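Local atomic coordinates of arginine kinase (Anthopleura japonica, PDB entry 4RF6), a protein that catalyses the reversible transfer of a phosphoryl group from ATP to L-arginine, giving phosphoarginine and ADP, with two phosphagen kinase units in one chain. Residues A[180-183]-A[184-187]; A[218-221]-A[222-226]. One frame throughout, in Å; residues are numbered along the deposited sequence.

In the fold
Both contacts are local, between residues a few places apart in the chain, one at a helix start and one round a hairpin bend. They share the C-terminal catalytic domain of the first of the two repeats, and their centres lie about 17 Å apart. Interaction 1 sits at the surface, where helix 182-190 begins; none of its residues is buried, and its chemistry is a capping aspartate, main-chain bonds and a loose ion pair. Interaction 2 is partly buried and closes the hairpin between strands 216-220 and 225-229 of the antiparallel sheet, with an asparagine side chain doing the polar work beside packed aromatic rings. The two do not touch, though their nearest atoms come within about 6 Å.

Interaction 1 of 2, residues A[180-183]-A[184-187]; sequences MDEK and TRQQ
Thr-184, in the first turn of helix 182-190, is bonded twice to the carboxylate of Asp-181, the N-cap residue. Its amide N reaches Asp-181 OD1 at 2.9 Å, nearly in line with the C-O bond, while its hydroxyl OG1 gives a shorter bond of 2.7 Å to the same OD1 from the syn side, 26° out of the carboxylate plane. The cap can turn back over the helix start because Asp-181 CG stands between its own backbone N and carbonyl carbon (chi1 55°). On the other branch, Thr-184 CG2 lies 3.9 Å from Met-180 CG.

Arg-185 N donates to Asp-181 O, with the donor in the carbonyl plane, and the Met-180 sulfur rests 3.7 Å from Arg-185 CA. Both Met-180 and Arg-185 also touch Leu-194. The arginine chain bends at chi3, bringing NE to 3.3 Å from Glu-182 OE1 in a salt bridge whose hydrogen bond is weak; carboxylate and guanidinium planes are 22° apart.

Gln-186 N bonds to Glu-182 O at 2.9 Å, and the two side chains run alongside each other. Gln-187 N follows with Lys-183 O at 3.1 Å; here too the side chains point the same way. The i to i+4 bonds begin at the carbonyl of the N-cap aspartate itself, whose side chain takes up the amide of Thr-184, as at a capped alpha-helix N-terminus.

Interaction 2 of 2, residues A[218-221]-A[222-226]; sequences YHNN and DKTFL
A beta hairpin joins strands 216-220 and 225-229, and its bend is a type I beta turn from Asn-220 to Lys-223. Lys-223 N closes the turn on Asn-220 O at 3.0 Å. The same oxygen takes a nearly straight bond from His-219 ND1 at 2.8 Å, the two donors arriving from opposite faces of the carbonyl plane. Where the strands come together again, Asn-220 N donates to Phe-225 O.

The Asn-220 side chain fills the inside of the bend. A chi1 of 64° turns its amide toward the returning chain. OD1 accepts from Thr-224 N at 2.7 Å, in plane and on a lone pair, and more weakly from Phe-225 N. At the other end, ND2 gives a straight bond of 2.9 Å to Thr-224 OG1, and a further one to the carbonyl of Asp-169. Bonds at both ends fix the rotation of this buried amide.

Tyr-218 and Phe-225 meet edge to edge, CD2 of Tyr-218 lying 3.8 Å from CE2 of Phe-225, while the tyrosine hydroxyl bonds to Leu-170 O. On the face that carries His-219 and Leu-226, an antiparallel non-hydrogen-bonded pair, Leu-226 CD1 comes 3.5 Å from Tyr-218 O. The Lys-223 chain runs alongside the His-219 ring and ends in a salt bridge with Asp-191. The whole is a hairpin bend built on a type I turn, with Thr-224 between the turn and strand 225-229, linking neighbouring antiparallel strands of the phosphagen kinase catalytic domain.

Interaction 1 of 2, residues A[180-183]-A[184-187]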
ATOM      1  N   MET A 180      -3.185  18.101 -21.999  1.00 33.91           N
ATOM      2  CA  MET A 180      -2.582  17.795 -20.700  1.00 35.63           C
ATOM      3  C   MET A 180      -1.176  18.381 -20.586  1.00 38.43           C
ATOM      4  O   MET A 180      -0.314  18.106 -21.424  1.00 37.23           O
ATOM      5  CB  MET A 180      -2.543  16.286 -20.455  1.00 34.44           C
ATOM      6  CG  MET A 180      -1.929  15.895 -19.116  1.00 31.60           C
ATOM      7  SD  MET A 180      -1.698  14.111 -18.948  1.00 31.48           S
ATOM      8  CE  MET A 180      -3.401  13.564 -18.899  1.00 27.52           C
ATOM      9  N   ASP A 181      -0.944  19.188 -19.552  1.00 42.23           N
ATOM     10  CA  ASP A 181       0.383  19.768 -19.340  1.00 46.36           C
ATOM     11  C   ASP A 181       1.359  18.756 -18.731  1.00 47.23           C
ATOM     12  O   ASP A 181       0.948  17.692 -18.254  1.00 46.86           O
ATOM     13  CB  ASP A 181       0.310  21.064 -18.514  1.00 47.58           C
ATOM     14  CG  ASP A 181      -0.399  20.882 -17.181  1.00 48.96           C
ATOM     15  OD1 ASP A 181      -0.241  19.818 -16.554  1.00 50.47           O
ATOM     16  OD2 ASP A 181      -1.106  21.817 -16.752  1.00 48.83           O
ATOM     17  N   GLU A 182       2.646  19.091 -18.761  1.00 47.29           N
ATOM     18  CA  GLU A 182       3.694  18.190 -18.285  1.00 48.59           C
ATOM     19  C   GLU A 182       3.558  17.863 -16.801  1.00 46.98           C
ATOM     20  O   GLU A 182       3.779  16.723 -16.383  1.00 48.73           O
ATOM     21  CB  GLU A 182       5.079  18.783 -18.568  1.00 52.61           C
ATOM     22  CG  GLU A 182       6.235  18.063 -17.870  1.00 55.25           C
ATOM     23  CD  GLU A 182       6.411  16.617 -18.321  1.00 58.30           C
ATOM     24  OE1 GLU A 182       5.850  16.237 -19.373  1.00 59.82           O
ATOM     25  OE2 GLU A 182       7.118  15.859 -17.621  1.00 59.20           O
ATOM     26  N   LYS A 183       3.192  18.866 -16.013  1.00 45.15           N
ATOM     27  CA  LYS A 183       3.026  18.697 -14.575  1.00 46.15           C
ATOM     28  C   LYS A 183       2.011  17.599 -14.251  1.00 44.94           C
ATOM     29  O   LYS A 183       2.271  16.720 -13.429  1.00 43.21           O
ATOM     30  CB  LYS A 183       2.585  20.019 -13.945  1.00 50.01           C
ATOM     31  CG  LYS A 183       2.383  19.945 -12.445  1.00 53.77           C
ATOM     32  CD  LYS A 183       2.035  21.307 -11.875  1.00 56.50           C
ATOM     33  CE  LYS A 183       1.897  21.253 -10.365  1.00 58.86           C
ATOM     34  NZ  LYS A 183       1.323  22.518  -9.833  1.00 60.07           N
ATOM     35  N   THR A 184       0.859  17.659 -14.917  1.00 44.83           N
ATOM     36  CA  THR A 184      -0.217  16.689 -14.719  1.00 42.81           C
ATOM     37  C   THR A 184       0.195  15.296 -15.177  1.00 40.70           C
ATOM     38  O   THR A 184      -0.086  14.298 -14.504  1.00 40.24           O
ATOM     39  CB  THR A 184      -1.487  17.106 -15.479  1.00 41.65           C
ATOM     40  OG1 THR A 184      -1.933  18.383 -15.002  1.00 42.63           O
ATOM     41  CG2 THR A 184      -2.601  16.083 -15.290  1.00 38.93           C
ATOM     42  N   ARG A 185       0.849  15.241 -16.333  1.00 41.48           N
ATOM     43  CA  ARG A 185       1.356  13.995 -16.890  1.00 42.94           C
ATOM     44  C   ARG A 185       2.255  13.311 -15.862  1.00 41.26           C
ATOM     45  O   ARG A 185       2.100  12.118 -15.576  1.00 37.07           O
ATOM     46  CB  ARG A 185       2.136  14.285 -18.175  1.00 44.46           C
ATOM     47  CG  ARG A 185       2.264  13.109 -19.137  1.00 48.17           C
ATOM     48  CD  ARG A 185       3.485  13.269 -20.042  1.00 52.02           C
ATOM     49  NE  ARG A 185       4.725  13.126 -19.281  1.00 56.14           N
ATOM     50  CZ  ARG A 185       5.426  11.998 -19.191  1.00 56.13           C
ATOM     51  NH1 ARG A 185       5.025  10.904 -19.827  1.00 54.59           N
ATOM     52  NH2 ARG A 185       6.537  11.966 -18.466  1.00 56.67           N
ATOM     53  N   GLN A 186       3.178  14.086 -15.297  1.00 41.44           N
ATOM     54  CA  GLN A 186       4.114  13.589 -14.293  1.00 42.00           C
ATOM     55  C   GLN A 186       3.390  12.994 -13.089  1.00 37.84           C
ATOM     56  O   GLN A 186       3.739  11.914 -12.605  1.00 37.43           O
ATOM     57  CB  GLN A 186       5.027  14.727 -13.827  1.00 45.74           C
ATOM     58  CG  GLN A 186       6.269  14.237 -13.112  1.00 48.31           C
ATOM     59  CD  GLN A 186       6.913  13.071 -13.837  1.00 48.96           C
ATOM     60  OE1 GLN A 186       7.380  13.210 -14.969  1.00 49.26           O
ATOM     61  NE2 GLN A 186       6.919  11.906 -13.198  1.00 48.14           N
ATOM     62  N   GLN A 187       2.384  13.719 -12.608  1.00 37.11           N
ATOM     63  CA  GLN A 187       1.580  13.280 -11.475  1.00 42.20           C
ATOM     64  C   GLN A 187       0.904  11.938 -11.736  1.00 39.32           C
ATOM     65  O   GLN A 187       0.978  11.019 -10.916  1.00 39.46           O
ATOM     66  CB  GLN A 187       0.514  14.329 -11.149  1.00 50.44           C
ATOM     67  CG  GLN A 187       1.075  15.675 -10.713  1.00 57.95           C
ATOM     68  CD  GLN A 187       0.038  16.548 -10.026  1.00 63.34           C
ATOM     69  OE1 GLN A 187      -1.158  16.247 -10.043  1.00 65.63           O
ATOM     70  NE2 GLN A 187       0.496  17.633  -9.409  1.00 64.10           N
TER

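Interaction 2 of 2, residues A[218-221]-A[222-226]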
ATOM      1  N   TYR A 218     -10.002   9.670 -15.381  1.00 17.40           N
ATOM      2  CA  TYR A 218     -10.703  10.153 -14.191  1.00 17.27           C
ATOM      3  C   TYR A 218     -10.284   9.322 -12.988  1.00 18.45           C
ATOM      4  O   TYR A 218     -10.176   8.095 -13.082  1.00 17.26           O
ATOM      5  CB  TYR A 218     -12.221  10.043 -14.373  1.00 18.78           C
ATOM      6  CG  TYR A 218     -13.049  10.476 -13.168  1.00 23.24           C
ATOM      7  CD1 TYR A 218     -13.506  11.784 -13.046  1.00 22.35           C
ATOM      8  CD2 TYR A 218     -13.393   9.568 -12.167  1.00 23.52           C
ATOM      9  CE1 TYR A 218     -14.265  12.184 -11.953  1.00 23.89           C
ATOM     10  CE2 TYR A 218     -14.152   9.955 -11.070  1.00 24.86           C
ATOM     11  CZ  TYR A 218     -14.582  11.264 -10.971  1.00 25.17           C
ATOM     12  OH  TYR A 218     -15.335  11.653  -9.890  1.00 27.29           O
ATOM     13  N   HIS A 219     -10.043   9.980 -11.858  1.00 19.03           N
ATOM     14  CA  HIS A 219      -9.847   9.248 -10.610  1.00 20.99           C
ATOM     15  C   HIS A 219     -10.491   9.980  -9.439  1.00 23.80           C
ATOM     16  O   HIS A 219     -10.594  11.210  -9.448  1.00 24.15           O
ATOM     17  CB  HIS A 219      -8.358   8.978 -10.348  1.00 16.43           C
ATOM     18  CG  HIS A 219      -7.568  10.203 -10.002  1.00 21.46           C
ATOM     19  ND1 HIS A 219      -7.659  10.830  -8.778  1.00 21.65           N
ATOM     20  CD2 HIS A 219      -6.658  10.907 -10.719  1.00 23.61           C
ATOM     21  CE1 HIS A 219      -6.845  11.873  -8.757  1.00 22.05           C
ATOM     22  NE2 HIS A 219      -6.229  11.942  -9.924  1.00 24.02           N
ATOM     23  N   ASN A 220     -10.946   9.229  -8.442  1.00 23.60           N
ATOM     24  CA  ASN A 220     -11.500   9.858  -7.247  1.00 26.01           C
ATOM     25  C   ASN A 220     -10.382  10.426  -6.375  1.00 26.23           C
ATOM     26  O   ASN A 220      -9.204  10.112  -6.586  1.00 21.85           O
ATOM     27  CB  ASN A 220     -12.388   8.890  -6.458  1.00 27.26           C
ATOM     28  CG  ASN A 220     -11.619   7.705  -5.898  1.00 26.90           C
ATOM     29  OD1 ASN A 220     -10.472   7.461  -6.270  1.00 24.57           O
ATOM     30  ND2 ASN A 220     -12.262   6.951  -5.002  1.00 22.66           N
ATOM     31  N   ASN A 221     -10.740  11.263  -5.405  1.00 25.64           N
ATOM     32  CA  ASN A 221      -9.731  11.895  -4.567  1.00 26.54           C
ATOM     33  C   ASN A 221      -8.920  10.891  -3.736  1.00 23.89           C
ATOM     34  O   ASN A 221      -7.712  11.068  -3.557  1.00 23.93           O
ATOM     35  CB  ASN A 221     -10.353  12.986  -3.685  1.00 29.49           C
ATOM     36  CG  ASN A 221     -11.050  14.061  -4.497  1.00 34.29           C
ATOM     37  OD1 ASN A 221     -10.418  14.769  -5.281  1.00 33.32           O
ATOM     38  ND2 ASN A 221     -12.361  14.186  -4.318  1.00 38.05           N
ATOM     39  N   ASP A 222      -9.579   9.835  -3.261  1.00 24.84           N
ATOM     40  CA  ASP A 222      -8.905   8.768  -2.516  1.00 27.57           C
ATOM     41  C   ASP A 222      -7.967   7.945  -3.390  1.00 24.80           C
ATOM     42  O   ASP A 222      -7.171   7.155  -2.872  1.00 23.44           O
ATOM     43  CB  ASP A 222      -9.920   7.814  -1.885  1.00 31.79           C
ATOM     44  CG  ASP A 222     -10.748   8.470  -0.809  1.00 35.19           C
ATOM     45  OD1 ASP A 222     -10.253   9.438  -0.198  1.00 36.52           O
ATOM     46  OD2 ASP A 222     -11.888   8.009  -0.578  1.00 35.83           O
ATOM     47  N   LYS A 223      -8.080   8.119  -4.706  1.00 22.21           N
ATOM     48  CA  LYS A 223      -7.317   7.333  -5.682  1.00 24.30           C
ATOM     49  C   LYS A 223      -7.567   5.837  -5.508  1.00 23.87           C
ATOM     50  O   LYS A 223      -6.644   5.020  -5.529  1.00 23.95           O
ATOM     51  CB  LYS A 223      -5.824   7.658  -5.616  1.00 26.48           C
ATOM     52  CG  LYS A 223      -5.514   9.126  -5.888  1.00 30.52           C
ATOM     53  CD  LYS A 223      -4.008   9.378  -5.941  1.00 35.31           C
ATOM     54  CE  LYS A 223      -3.713  10.862  -6.165  1.00 38.92           C
ATOM     55  NZ  LYS A 223      -2.254  11.157  -6.262  1.00 40.28           N
ATOM     56  N   THR A 224      -8.834   5.489  -5.334  1.00 22.33           N
ATOM     57  CA  THR A 224      -9.230   4.099  -5.203  1.00 21.13           C
ATOM     58  C   THR A 224     -10.227   3.759  -6.306  1.00 21.09           C
ATOM     59  O   THR A 224     -10.835   2.681  -6.316  1.00 19.06           O
ATOM     60  CB  THR A 224      -9.842   3.839  -3.825  1.00 20.17           C
ATOM     61  OG1 THR A 224     -10.948   4.728  -3.623  1.00 20.77           O
ATOM     62  CG2 THR A 224      -8.796   4.077  -2.730  1.00 16.65           C
ATOM     63  N   PHE A 225     -10.387   4.698  -7.231  1.00 21.58           N
ATOM     64  CA  PHE A 225     -11.288   4.538  -8.358  1.00 19.13           C
ATOM     65  C   PHE A 225     -10.671   5.241  -9.551  1.00 22.24           C
ATOM     66  O   PHE A 225     -10.284   6.410  -9.454  1.00 20.86           O
ATOM     67  CB  PHE A 225     -12.657   5.139  -8.038  1.00 17.24           C
ATOM     68  CG  PHE A 225     -13.617   5.091  -9.188  1.00 19.14           C
ATOM     69  CD1 PHE A 225     -14.296   3.917  -9.491  1.00 18.46           C
ATOM     70  CD2 PHE A 225     -13.836   6.214  -9.972  1.00 18.67           C
ATOM     71  CE1 PHE A 225     -15.177   3.863 -10.558  1.00 20.26           C
ATOM     72  CE2 PHE A 225     -14.715   6.173 -11.037  1.00 19.64           C
ATOM     73  CZ  PHE A 225     -15.387   4.995 -11.333  1.00 21.39           C
ATOM     74  N   LEU A 226     -10.566   4.526 -10.669  1.00 22.66           N
ATOM     75  CA  LEU A 226      -9.882   5.040 -11.850  1.00 18.08           C
ATOM     76  C   LEU A 226     -10.641   4.653 -13.110  1.00 19.03           C
ATOM     77  O   LEU A 226     -11.082   3.506 -13.251  1.00 18.37           O
ATOM     78  CB  LEU A 226      -8.458   4.479 -11.911  1.00 20.65           C
ATOM     79  CG  LEU A 226      -7.644   4.710 -13.184  1.00 20.24           C
ATOM     80  CD1 LEU A 226      -7.289   6.182 -13.310  1.00 20.44           C
ATOM     81  CD2 LEU A 226      -6.385   3.844 -13.202  1.00 17.34           C
TER